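Local coordinates for protein histone-lysine N-methyltransferase SETMAR (PDB 3F2K) that derives from a SET methyltransferase fused to a mariner transposase, of which this is the transposase domain, and acts in DNA double-strand break repair and stalled-fork restart, at residues V75-S80 with L162-H167; W79-L84 with F202-I207; K123-L128 with L147-L152. All coordinates share one frame; numbering follows the deposited sequence. Where two conformers were deposited one is given.

Contact 1. Residues V75-S80 with L162-H167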
loop_
_atom_site.group_PDB
_atom_site.type_symbol
_atom_site.label_atom_id
_atom_site.label_comp_id
_atom_site.label_asym_id
_atom_site.label_seq_id
_atom_site.Cartn_x
_atom_site.Cartn_y
_atom_site.Cartn_z
ATOM N N VAL A 75 6.298 4.960 -8.653
ATOM C CA VAL A 75 5.331 5.713 -7.823
ATOM C C VAL A 75 5.158 4.955 -6.503
ATOM O O VAL A 75 5.304 3.704 -6.436
ATOM C CB VAL A 75 3.976 5.955 -8.573
ATOM C CG1 VAL A 75 3.215 4.616 -8.839
ATOM C CG2 VAL A 75 3.060 6.992 -7.813
ATOM N N THR A 76 4.879 5.707 -5.450
ATOM C CA THR A 76 4.532 5.191 -4.141
ATOM C C THR A 76 3.212 5.945 -3.830
ATOM O O THR A 76 3.082 7.169 -4.037
ATOM C CB THR A 76 5.642 5.448 -3.090
ATOM O OG1 THR A 76 6.907 4.951 -3.593
ATOM C CG2 THR A 76 5.283 4.743 -1.763
ATOM N N ILE A 77 2.220 5.176 -3.443
ATOM C CA ILE A 77 0.919 5.708 -3.044
ATOM C C ILE A 77 0.595 5.259 -1.623
ATOM O O ILE A 77 0.795 4.087 -1.232
ATOM C CB ILE A 77 -0.216 5.310 -4.037
ATOM C CG1 ILE A 77 -1.542 6.025 -3.644
ATOM C CG2 ILE A 77 -0.370 3.812 -4.120
ATOM C CD1 ILE A 77 -2.717 5.784 -4.603
ATOM N N TRP A 78 0.073 6.199 -0.854
ATOM C CA TRP A 78 -0.300 6.012 0.492
ATOM C C TRP A 78 -1.778 6.376 0.636
ATOM O O TRP A 78 -2.203 7.458 0.244
ATOM C CB TRP A 78 0.496 6.997 1.406
ATOM C CG TRP A 78 2.025 6.935 1.253
ATOM C CD1 TRP A 78 2.783 7.462 0.237
ATOM C CD2 TRP A 78 2.908 6.347 2.149
ATOM N NE1 TRP A 78 4.096 7.251 0.462
ATOM C CE2 TRP A 78 4.207 6.536 1.631
ATOM C CE3 TRP A 78 2.736 5.636 3.363
ATOM C CZ2 TRP A 78 5.331 6.033 2.256
ATOM C CZ3 TRP A 78 3.835 5.135 3.969
ATOM C CH2 TRP A 78 5.132 5.370 3.443
ATOM N N TRP A 79 -2.514 5.544 1.358
ATOM C CA TRP A 79 -3.974 5.746 1.478
ATOM C C TRP A 79 -4.612 4.961 2.626
ATOM O O TRP A 79 -4.036 4.007 3.179
ATOM C CB TRP A 79 -4.643 5.368 0.150
ATOM C CG TRP A 79 -4.326 3.987 -0.293
ATOM C CD1 TRP A 79 -3.169 3.529 -0.870
ATOM C CD2 TRP A 79 -5.232 2.876 -0.241
ATOM N NE1 TRP A 79 -3.306 2.195 -1.213
ATOM C CE2 TRP A 79 -4.569 1.770 -0.847
ATOM C CE3 TRP A 79 -6.550 2.735 0.207
ATOM C CZ2 TRP A 79 -5.168 0.475 -0.947
ATOM C CZ3 TRP A 79 -7.196 1.461 0.083
ATOM C CH2 TRP A 79 -6.466 0.332 -0.479
ATOM N N SER A 80 -5.831 5.371 2.998
ATOM C CA SER A 80 -6.621 4.631 3.965
ATOM C C SER A 80 -8.062 4.431 3.402
ATOM O O SER A 80 -8.404 4.929 2.301
ATOM C CB SER A 80 -6.691 5.441 5.235
ATOM O OG SER A 80 -7.398 6.627 4.909
ATOM N N LEU A 162 -1.948 -7.296 0.286
ATOM C CA LEU A 162 -1.384 -5.935 0.367
ATOM C C LEU A 162 -2.369 -5.087 -0.446
ATOM O O LEU A 162 -2.371 -5.177 -1.645
ATOM C CB LEU A 162 0.031 -5.951 -0.289
ATOM C CG LEU A 162 0.913 -4.731 -0.145
ATOM C CD1 LEU A 162 1.247 -4.404 1.349
ATOM C CD2 LEU A 162 2.202 -4.939 -0.999
ATOM N N PRO A 163 -3.241 -4.312 0.187
ATOM C CA PRO A 163 -4.280 -3.652 -0.616
ATOM C C PRO A 163 -3.841 -2.708 -1.748
ATOM O O PRO A 163 -4.584 -2.566 -2.727
ATOM C CB PRO A 163 -5.175 -2.923 0.424
ATOM C CG PRO A 163 -4.900 -3.714 1.752
ATOM C CD PRO A 163 -3.390 -4.060 1.652
ATOM N N THR A 164 -2.682 -2.042 -1.632
ATOM C CA THR A 164 -2.301 -1.175 -2.702
ATOM C C THR A 164 -2.105 -2.028 -3.952
ATOM O O THR A 164 -2.431 -1.613 -5.058
ATOM C CB THR A 164 -1.025 -0.403 -2.393
ATOM O OG1 THR A 164 -1.231 0.276 -1.144
ATOM C CG2 THR A 164 -0.694 0.608 -3.519
ATOM N N ASN A 165 -1.584 -3.227 -3.736
ATOM C CA ASN A 165 -1.303 -4.094 -4.870
ATOM C C ASN A 165 -2.587 -4.767 -5.433
ATOM O O ASN A 165 -2.871 -4.633 -6.636
ATOM C CB ASN A 165 -0.255 -5.113 -4.429
ATOM C CG ASN A 165 0.497 -5.629 -5.578
ATOM O OD1 ASN A 165 0.044 -6.543 -6.232
ATOM N ND2 ASN A 165 1.646 -5.024 -5.849
ATOM N N TYR A 166 -3.373 -5.427 -4.588
ATOM C CA TYR A 166 -4.549 -6.170 -5.091
ATOM C C TYR A 166 -5.743 -5.275 -5.516
ATOM O O TYR A 166 -6.567 -5.670 -6.341
ATOM C CB TYR A 166 -5.002 -7.273 -4.159
ATOM C CG TYR A 166 -5.651 -6.858 -2.846
ATOM C CD1 TYR A 166 -6.923 -6.178 -2.827
ATOM C CD2 TYR A 166 -5.027 -7.123 -1.628
ATOM C CE1 TYR A 166 -7.540 -5.865 -1.611
ATOM C CE2 TYR A 166 -5.619 -6.818 -0.421
ATOM C CZ TYR A 166 -6.844 -6.153 -0.418
ATOM O OH TYR A 166 -7.351 -5.851 0.806
ATOM N N HIS A 167 -5.754 -4.033 -5.018
ATOM C CA HIS A 167 -6.852 -3.108 -5.301
ATOM C C HIS A 167 -6.398 -1.941 -6.174
ATOM O O HIS A 167 -6.761 -1.867 -7.381
ATOM C CB HIS A 167 -7.472 -2.559 -3.986
ATOM C CG HIS A 167 -8.702 -1.744 -4.226
ATOM N ND1 HIS A 167 -9.813 -2.286 -4.855
ATOM C CD2 HIS A 167 -9.020 -0.461 -3.903
ATOM C CE1 HIS A 167 -10.745 -1.331 -4.964
ATOM N NE2 HIS A 167 -10.291 -0.229 -4.374
#
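In the RNase H-like fold of this DDE-type transposase domain, strand 72-80 is crossed almost at a right angle (99° between the short segments) by the first turn of helix 163-176. The axes approach to 10.2 Å, and side chains bridge that gap: I77 and W79 from the strand, P163 and T164 from the helix. Packing is tightest where I77 CG2 meets T164 CG2 at 3.3 Å, closer than usual for two methyl groups. T164 sets its branches apart: CG2 lies anti to the backbone N and presses on I77, while OG1, anti to the carbonyl carbon (chi1 -54°), turns to the indole. There W79 NE1 donates a hydrogen bond to T164 OG1 at 2.8 Å. It is bent, 139° at the hydrogen, partly because the hydroxyl lies out of the ring plane. W79 takes the crowded first torsion, with CG between the backbone N and the carbonyl carbon, and its benzo edge slides in plane against the helix start, with CZ2 3.5 Å from P163 C.

Toward H167 the contact slackens: its CD2 stays 4.3 Å from W79 CH2, and its NE2 bonds to F202 O of helix 202-219. On the more open side N165 turns away from the strand and hydrogen-bonds to D38, a magnesium ligand; N165 is probably the asparagine that replaces the last acidic residue of the mariner active site. The T164 side chain, about 4 Å from that of D38 at the nearest atoms, puts this packing beside the metal site. At the same benzo edge P163 CB lies 3.6 Å from W79 CH2.

Contact 2. Residues W79-L84 with F202-I207; sequences WSAAGL and FYATGI
The tip of the beta-hairpin formed by strands 72-80 and 83-89 rests on the first turns of helix 202-219 in the RNase H-like core. A type I turn from S80 to G83 makes the tip: S80 and G83 exchange two backbone hydrogen bonds, and S80 OG accepts from A82 N in an ST turn. G83, at phi 147°, adopts a backbone conformation in which a side chain would jam against the preceding carbonyl.

Y203 makes the largest share of the contact. With CG anti to the carbonyl carbon, its ring turns one face to the G83-L84 backbone, L84 N lying 3.7 Å above it near the rim. F202 CD2 covers the opposite face, 3.8 Å from the plane and over the centre. At the ring edge Y203 CD1 meets W79 CE3 at 3.5 Å, the two six-membered rings being oblique, with planes at 52°. An alanine in place of Y203 would remove the ring between hairpin and F202 and would probably loosen the hairpin's seat on the helix.

The far edge of the indole points into the helix, and W79 CZ3 comes within 3.2 Å of Y203 O. Three residues on, G206 lets the indole come close: a CB there would stand 2.8 Å from W79 CH2, a clash. I207 meets the indole tip to tip, its CG1 also lying against the A81 backbone. At the border one water clamps turn to helix: it donates to A81 O at 2.9 Å and accepts from A204 N at 3.0 Å.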
loop_
_atom_site.group_PDB
_atom_site.type_symbol
_atom_site.label_atom_id
_atom_site.label_comp_id
_atom_site.label_asym_id
_atom_site.label_seq_id
_atom_site.Cartn_x
_atom_site.Cartn_y
_atom_site.Cartn_z
ATOM N N TRP A 79 -2.514 5.544 1.358
ATOM C CA TRP A 79 -3.974 5.746 1.478
ATOM C C TRP A 79 -4.612 4.961 2.626
ATOM O O TRP A 79 -4.036 4.007 3.179
ATOM C CB TRP A 79 -4.643 5.368 0.150
ATOM C CG TRP A 79 -4.326 3.987 -0.293
ATOM C CD1 TRP A 79 -3.169 3.529 -0.870
ATOM C CD2 TRP A 79 -5.232 2.876 -0.241
ATOM N NE1 TRP A 79 -3.306 2.195 -1.213
ATOM C CE2 TRP A 79 -4.569 1.770 -0.847
ATOM C CE3 TRP A 79 -6.550 2.735 0.207
ATOM C CZ2 TRP A 79 -5.168 0.475 -0.947
ATOM C CZ3 TRP A 79 -7.196 1.461 0.083
ATOM C CH2 TRP A 79 -6.466 0.332 -0.479
ATOM N N SER A 80 -5.831 5.371 2.998
ATOM C CA SER A 80 -6.621 4.631 3.965
ATOM C C SER A 80 -8.062 4.431 3.402
ATOM O O SER A 80 -8.404 4.929 2.301
ATOM C CB SER A 80 -6.691 5.441 5.235
ATOM O OG SER A 80 -7.398 6.627 4.909
ATOM N N ALA A 81 -8.908 3.808 4.207
ATOM C CA ALA A 81 -10.303 3.626 3.808
ATOM C C ALA A 81 -10.976 4.985 3.582
ATOM O O ALA A 81 -11.965 5.055 2.830
ATOM C CB ALA A 81 -11.093 2.834 4.874
ATOM N N ALA A 82 -10.463 6.047 4.217
ATOM C CA ALA A 82 -11.081 7.336 4.069
ATOM C C ALA A 82 -10.736 8.010 2.749
ATOM O O ALA A 82 -11.446 8.947 2.344
ATOM C CB ALA A 82 -10.760 8.262 5.275
ATOM N N GLY A 83 -9.606 7.566 2.133
ATOM C CA GLY A 83 -9.136 8.112 0.886
ATOM C C GLY A 83 -7.640 8.179 0.648
ATOM O O GLY A 83 -6.834 7.616 1.463
ATOM N N LEU A 84 -7.314 8.853 -0.469
ATOM C CA LEU A 84 -5.927 9.067 -0.886
ATOM C C LEU A 84 -5.274 10.024 0.141
ATOM O O LEU A 84 -5.869 11.058 0.480
ATOM C CB LEU A 84 -5.897 9.737 -2.264
ATOM C CG LEU A 84 -4.500 10.066 -2.795
ATOM C CD1 LEU A 84 -3.667 8.803 -2.898
ATOM C CD2 LEU A 84 -4.626 10.792 -4.184
ATOM N N PHE A 202 -14.050 4.280 -3.205
ATOM C CA PHE A 202 -13.112 3.401 -3.852
ATOM C C PHE A 202 -12.077 2.812 -2.896
ATOM O O PHE A 202 -11.752 1.581 -2.942
ATOM C CB PHE A 202 -12.445 4.122 -5.017
ATOM C CG PHE A 202 -11.314 3.343 -5.665
ATOM C CD1 PHE A 202 -11.607 2.277 -6.482
ATOM C CD2 PHE A 202 -9.975 3.684 -5.420
ATOM C CE1 PHE A 202 -10.547 1.543 -7.152
ATOM C CE2 PHE A 202 -8.881 2.971 -6.021
ATOM C CZ PHE A 202 -9.174 1.859 -6.872
ATOM N N TYR A 203 -11.517 3.689 -2.065
ATOM C CA TYR A 203 -10.485 3.243 -1.103
ATOM C C TYR A 203 -11.046 2.267 -0.067
ATOM O O TYR A 203 -10.419 1.263 0.247
ATOM C CB TYR A 203 -9.749 4.479 -0.518
ATOM C CG TYR A 203 -9.113 5.273 -1.644
ATOM C CD1 TYR A 203 -7.877 4.853 -2.225
ATOM C CD2 TYR A 203 -9.751 6.393 -2.180
ATOM C CE1 TYR A 203 -7.314 5.513 -3.291
ATOM C CE2 TYR A 203 -9.177 7.104 -3.254
ATOM C CZ TYR A 203 -7.940 6.651 -3.782
ATOM O OH TYR A 203 -7.337 7.302 -4.786
ATOM N N ALA A 204 -12.248 2.552 0.415
ATOM C CA ALA A 204 -12.849 1.761 1.477
ATOM C C ALA A 204 -12.975 0.312 1.028
ATOM O O ALA A 204 -12.778 -0.603 1.848
ATOM C CB ALA A 204 -14.198 2.325 1.852
ATOM N N THR A 205 -13.305 0.158 -0.265
ATOM C CA THR A 205 -13.409 -1.171 -0.921
ATOM C C THR A 205 -12.140 -1.985 -0.695
ATOM O O THR A 205 -12.205 -3.135 -0.268
ATOM C CB THR A 205 -13.686 -1.079 -2.422
ATOM O OG1 THR A 205 -14.884 -0.328 -2.676
ATOM C CG2 THR A 205 -13.872 -2.479 -3.057
ATOM N N GLY A 206 -10.989 -1.408 -1.062
ATOM C CA GLY A 206 -9.733 -2.121 -0.917
ATOM C C GLY A 206 -9.425 -2.559 0.505
ATOM O O GLY A 206 -9.006 -3.693 0.727
ATOM N N ILE A 207 -9.627 -1.637 1.447
ATOM C CA ILE A 207 -9.331 -1.865 2.838
ATOM C C ILE A 207 -10.232 -2.973 3.350
ATOM O O ILE A 207 -9.758 -3.983 3.866
ATOM C CB ILE A 207 -9.576 -0.580 3.698
ATOM C CG1 ILE A 207 -8.612 0.509 3.248
ATOM C CG2 ILE A 207 -9.469 -0.915 5.194
ATOM C CD1 ILE A 207 -7.167 0.209 3.559
HETATM O O HOH W 1 -12.858 5.460 0.060
#

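Contact 3. Residues K123-L128 with L147-L152; sequences KGPILL and LGYEVL
Strands 126-128 and 150-151 run parallel, with I126 opposite E150 and L127 opposite V151, and L127 bonds to the residues flanking V151. L127 N donates to E150 O at 2.8 Å, and L127 O accepts from L152 N at 2.9 Å, nearly straight at 176°. The pairing frays toward P125, where E150 N reaches P125 O by a weak bond of 3.3 Å; a water donates to P125 O at 2.7 Å and also to G148 O.

P125 makes the most sharply defined side-chain contact. Its CG stands 3.3 Å above the centroid of the Y149 ring, only 6° off the normal, a CH-pi contact over the face. Y149 is pinned at its far end by a hydrogen bond from its OH group to N109 of helix 98-115. On the sheet face shared by I126 and E150 the two side chains run side by side. The glutamate is extended, and OE1 passes 3.8 Å from I126 CG1, while OE2 forms a salt bridge with R24. L152 divides its branches, CD1 lying 3.8 Å from I126 CG2 and CD2 against L128 CD2.

G148 ends helix 140-147 with a Schellman motif at positive phi, turning the chain into the second strand. Two neighbouring parallel strands joined through helices 133-136 and 140-147 make a beta-alpha-beta crossover, which belongs to the RNase H-like fold and carries the magnesium ligand D130 just past its first strand.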
loop_
_atom_site.group_PDB
_atom_site.type_symbol
_atom_site.label_atom_id
_atom_site.label_comp_id
_atom_site.label_asym_id
_atom_site.label_seq_id
_atom_site.Cartn_x
_atom_site.Cartn_y
_atom_site.Cartn_z
ATOM N N LYS A 123 -7.740 7.015 17.452
ATOM C CA LYS A 123 -6.617 6.132 17.849
ATOM C C LYS A 123 -5.552 6.230 16.769
ATOM O O LYS A 123 -5.850 6.684 15.664
ATOM C CB LYS A 123 -6.997 4.689 18.136
ATOM C CG LYS A 123 -7.946 4.564 19.302
ATOM C CD LYS A 123 -8.794 3.302 19.260
ATOM C CE LYS A 123 -9.783 3.351 20.457
ATOM N NZ LYS A 123 -8.981 3.662 21.707
ATOM N N GLY A 124 -4.324 5.832 17.109
ATOM C CA GLY A 124 -3.178 6.070 16.248
ATOM C C GLY A 124 -3.234 5.234 14.993
ATOM O O GLY A 124 -3.951 4.242 14.937
ATOM N N PRO A 125 -2.518 5.685 13.950
ATOM C CA PRO A 125 -2.547 5.015 12.683
ATOM C C PRO A 125 -1.754 3.683 12.732
ATOM O O PRO A 125 -0.887 3.531 13.578
ATOM C CB PRO A 125 -1.863 5.996 11.750
ATOM C CG PRO A 125 -0.775 6.699 12.685
ATOM C CD PRO A 125 -1.587 6.854 13.993
ATOM N N ILE A 126 -2.086 2.772 11.821
ATOM C CA ILE A 126 -1.440 1.462 11.756
ATOM C C ILE A 126 -0.966 1.302 10.322
ATOM O O ILE A 126 -1.741 1.420 9.403
ATOM C CB ILE A 126 -2.478 0.305 12.075
ATOM C CG1 ILE A 126 -3.063 0.454 13.498
ATOM C CG2 ILE A 126 -1.776 -1.100 11.875
ATOM C CD1 ILE A 126 -4.249 -0.541 13.753
ATOM N N LEU A 127 0.336 1.135 10.105
ATOM C CA LEU A 127 0.811 1.093 8.721
ATOM C C LEU A 127 0.866 -0.365 8.262
ATOM O O LEU A 127 1.392 -1.245 8.999
ATOM C CB LEU A 127 2.204 1.750 8.626
ATOM C CG LEU A 127 2.802 1.675 7.249
ATOM C CD1 LEU A 127 1.945 2.453 6.182
ATOM C CD2 LEU A 127 4.207 2.278 7.330
ATOM N N LEU A 128 0.302 -0.619 7.060
ATOM C CA LEU A 128 0.403 -1.945 6.405
ATOM C C LEU A 128 1.239 -1.742 5.155
ATOM O O LEU A 128 0.843 -1.072 4.212
ATOM C CB LEU A 128 -1.009 -2.355 5.970
ATOM C CG LEU A 128 -1.208 -3.702 5.231
ATOM C CD1 LEU A 128 -0.319 -4.745 5.679
ATOM C CD2 LEU A 128 -2.807 -3.997 5.257
ATOM N N LEU A 147 6.516 8.991 15.238
ATOM C CA LEU A 147 5.254 9.583 14.853
ATOM C C LEU A 147 4.060 8.857 15.392
ATOM O O LEU A 147 2.932 9.295 15.137
ATOM C CB LEU A 147 5.161 9.695 13.334
ATOM C CG LEU A 147 6.176 10.588 12.611
ATOM C CD1 LEU A 147 5.897 10.484 11.157
ATOM C CD2 LEU A 147 6.026 12.123 13.075
ATOM N N GLY A 148 4.298 7.735 16.093
ATOM C CA GLY A 148 3.201 6.971 16.767
ATOM C C GLY A 148 2.521 5.916 15.907
ATOM O O GLY A 148 1.391 5.545 16.192
ATOM N N TYR A 149 3.236 5.373 14.898
ATOM C CA TYR A 149 2.650 4.304 13.973
ATOM C C TYR A 149 2.936 2.905 14.477
ATOM O O TYR A 149 4.087 2.540 14.726
ATOM C CB TYR A 149 3.177 4.447 12.513
ATOM C CG TYR A 149 2.576 5.559 11.691
ATOM C CD1 TYR A 149 1.744 5.283 10.592
ATOM C CD2 TYR A 149 2.914 6.925 11.939
ATOM C CE1 TYR A 149 1.187 6.298 9.837
ATOM C CE2 TYR A 149 2.345 7.955 11.198
ATOM C CZ TYR A 149 1.454 7.628 10.148
ATOM O OH TYR A 149 0.900 8.628 9.407
ATOM N N GLU A 150 1.877 2.103 14.699
ATOM C CA GLU A 150 2.063 0.688 14.799
ATOM C C GLU A 150 2.299 0.118 13.371
ATOM O O GLU A 150 1.806 0.676 12.388
ATOM C CB GLU A 150 0.802 0.066 15.415
ATOM C CG GLU A 150 0.920 -1.411 15.529
ATOM C CD GLU A 150 -0.421 -2.110 15.916
ATOM O OE1 GLU A 150 -1.388 -1.422 16.322
ATOM O OE2 GLU A 150 -0.415 -3.371 15.755
ATOM N N VAL A 151 3.077 -0.966 13.274
ATOM C CA VAL A 151 3.186 -1.658 11.974
ATOM C C VAL A 151 2.450 -2.993 12.058
ATOM O O VAL A 151 2.658 -3.786 12.988
ATOM C CB VAL A 151 4.649 -1.854 11.527
ATOM C CG1 VAL A 151 4.711 -2.620 10.142
ATOM C CG2 VAL A 151 5.324 -0.442 11.304
ATOM N N LEU A 152 1.589 -3.230 11.060
ATOM C CA LEU A 152 0.804 -4.450 11.011
ATOM C C LEU A 152 1.700 -5.618 10.516
ATOM O O LEU A 152 2.588 -5.416 9.624
ATOM C CB LEU A 152 -0.441 -4.213 10.149
ATOM C CG LEU A 152 -1.691 -5.041 10.330
ATOM C CD1 LEU A 152 -2.294 -4.849 11.759
ATOM C CD2 LEU A 152 -2.678 -4.737 9.174
HETATM O O HOH W 2 -0.853 3.568 16.258
#

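All three contacts reach the same mixed sheet, at different depths. Contact 1 lies about 3 Å from the centre of the chain, centre to centre, and is wholly buried; contact 2 is farther out, about 11 Å, and contact 3, about 14 Å, is only partly buried. Contacts 1 and 2 share W79 and S80; Y166 OH bonds to G206 O between their helices, and I77 CG1 packs on L84 CD1. Contact 1 joins strand to helix mainly through side chains; contact 2 sets a hairpin turn on a helix with backbone atoms taking part; contact 3 pairs strands through backbone bonds and meets contact 1 where L128 CD2 touches P163 CD. Bridging waters take part in contacts 2 and 3, whose touching residues include partly exposed ones.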